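Local coordinates for protein of unknown function with a Fic domain (Bacteroides thetaiotaomicron VPI-5482, PDB 3CUC) that is of unknown function but belongs, by its Fic domain, to the Fic/DOC family, and folds as a single, largely helical chain, at residues A[179-184]-A[208-213]. Sequence-based numbering, arbitrary orientation.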
# COMPACT_ATOMS: atom_id res chain seq x y z
N VAL A 179 -4.94 -2.81 -11.35
CA VAL A 179 -3.80 -1.90 -11.20
C VAL A 179 -4.29 -0.45 -11.20
O VAL A 179 -3.86 0.36 -10.37
CB VAL A 179 -2.75 -2.09 -12.32
CG1 VAL A 179 -1.57 -1.14 -12.13
CG2 VAL A 179 -2.25 -3.53 -12.32
N GLU A 180 -5.20 -0.14 -12.12
CA GLU A 180 -5.81 1.19 -12.20
C GLU A 180 -6.57 1.53 -10.93
O GLU A 180 -6.36 2.60 -10.35
CB GLU A 180 -6.76 1.27 -13.40
CG GLU A 180 -6.08 1.27 -14.76
CD GLU A 180 -7.04 1.02 -15.91
OE1 GLU A 180 -8.19 0.60 -15.67
OE2 GLU A 180 -6.64 1.25 -17.07
N LEU A 181 -7.45 0.63 -10.51
CA LEU A 181 -8.28 0.86 -9.32
C LEU A 181 -7.40 1.02 -8.09
O LEU A 181 -7.66 1.88 -7.25
CB LEU A 181 -9.28 -0.29 -9.13
CG LEU A 181 -10.22 -0.20 -7.91
CD1 LEU A 181 -10.99 1.11 -7.89
CD2 LEU A 181 -11.19 -1.38 -7.87
N ALA A 182 -6.35 0.20 -8.00
CA ALA A 182 -5.40 0.27 -6.90
C ALA A 182 -4.67 1.60 -6.92
O ALA A 182 -4.54 2.26 -5.89
CB ALA A 182 -4.41 -0.88 -6.96
N ALA A 183 -4.21 2.02 -8.10
CA ALA A 183 -3.48 3.28 -8.23
C ALA A 183 -4.34 4.46 -7.81
O ALA A 183 -3.88 5.33 -7.08
CB ALA A 183 -3.00 3.48 -9.66
N LEU A 184 -5.59 4.46 -8.25
CA LEU A 184 -6.50 5.58 -7.98
C LEU A 184 -6.95 5.59 -6.52
O LEU A 184 -7.09 6.66 -5.94
CB LEU A 184 -7.70 5.54 -8.92
CG LEU A 184 -8.41 6.86 -9.24
CD1 LEU A 184 -7.44 8.00 -9.52
CD2 LEU A 184 -9.33 6.65 -10.44
N ASN A 208 -2.11 -3.20 -2.14
CA ASN A 208 -1.96 -4.65 -2.08
C ASN A 208 -3.25 -5.36 -1.68
O ASN A 208 -3.42 -6.54 -2.00
CB ASN A 208 -0.78 -5.02 -1.18
CG ASN A 208 0.56 -4.74 -1.84
OD1 ASN A 208 0.68 -4.75 -3.07
ND2 ASN A 208 1.57 -4.48 -1.02
N PHE A 209 -4.15 -4.64 -1.02
CA PHE A 209 -5.49 -5.17 -0.77
C PHE A 209 -6.20 -5.41 -2.10
O PHE A 209 -6.75 -6.48 -2.33
CB PHE A 209 -6.30 -4.20 0.10
CG PHE A 209 -7.78 -4.49 0.13
CD1 PHE A 209 -8.31 -5.41 1.02
CD2 PHE A 209 -8.64 -3.81 -0.72
CE1 PHE A 209 -9.68 -5.66 1.06
CE2 PHE A 209 -10.01 -4.06 -0.69
CZ PHE A 209 -10.53 -4.99 0.20
N VAL A 210 -6.17 -4.41 -2.96
CA VAL A 210 -6.83 -4.50 -4.25
C VAL A 210 -6.22 -5.63 -5.09
O VAL A 210 -6.94 -6.51 -5.58
CB VAL A 210 -6.78 -3.16 -5.00
CG1 VAL A 210 -7.42 -3.29 -6.39
CG2 VAL A 210 -7.47 -2.06 -4.18
N LEU A 211 -4.90 -5.61 -5.23
CA LEU A 211 -4.21 -6.60 -6.04
C LEU A 211 -4.45 -8.03 -5.55
O LEU A 211 -4.68 -8.93 -6.34
CB LEU A 211 -2.71 -6.33 -6.08
CG LEU A 211 -2.22 -5.04 -6.75
CD1 LEU A 211 -0.70 -4.94 -6.67
CD2 LEU A 211 -2.66 -5.00 -8.18
N HIS A 212 -4.39 -8.23 -4.24
CA HIS A 212 -4.57 -9.57 -3.69
C HIS A 212 -5.99 -10.10 -3.92
O HIS A 212 -6.19 -11.26 -4.30
CB HIS A 212 -4.24 -9.59 -2.20
CG HIS A 212 -4.18 -10.96 -1.60
ND1 HIS A 212 -3.24 -11.88 -1.98
CD2 HIS A 212 -4.94 -11.55 -0.65
CE1 HIS A 212 -3.42 -12.99 -1.29
NE2 HIS A 212 -4.44 -12.82 -0.47
N ARG A 213 -6.98 -9.23 -3.68
CA ARG A 213 -8.38 -9.57 -3.88
C ARG A 213 -8.64 -10.12 -5.28
O ARG A 213 -9.37 -11.08 -5.43
CB ARG A 213 -9.27 -8.35 -3.62
CG ARG A 213 -10.67 -8.46 -4.20
CD ARG A 213 -11.64 -7.57 -3.46
NE ARG A 213 -11.89 -8.09 -2.12
CZ ARG A 213 -12.70 -7.53 -1.22
NH1 ARG A 213 -13.34 -6.41 -1.50
NH2 ARG A 213 -12.85 -8.10 -0.04
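Ala-182 and Val-210 meet where the start of helix 178-192 packs against the end of helix 199-213, nearly antiparallel, in the Fic fold; the two helices are joined by the Fic signature HPFEDGNGR, whose last residues begin helix 199-213. The two short segments run at 162° to one another, with axes 8.8 Å apart at closest approach. The short side chain of Ala-182 is consistent with the approach of its CA to within 5.6 Å of the CA of Val-210. Both side chains leave their backbones toward the partner helix, and Ala-182 CB lies 3.8 Å from Val-210 CB. The isopropyl group lies over the alanine: CG1 of Val-210, anti to its own backbone N (chi1 177°), sits 3.9 Å from Ala-182 CB, while its CG2 branch packs against Ala-182 CA at 4.1 Å. On one flank of this close centre, the CG1 methyl also approaches CG of Leu-181 at 4.4 Å; Leu-181, like Val-210, touches Tyr-167 of helix 156-173, so this flank is buried under a third helix.

The other flank is equally distant but less buried. Val-179 is partly exposed and directs its CB away from helix 199-213, meeting Leu-211 through a methyl group alone. Leu-211 supplies the reach: its CB points past the partner helix, but the end of its side chain comes nearer. Helix 256-277 borders this side through Ser-263 and Leu-266, which touch Val-179, and Ile-219 packs on Leu-211. The contact is wholly apolar, and at its more exposed margin Val-179 CG2 and Leu-211 CD2 stand 4.4 Å apart.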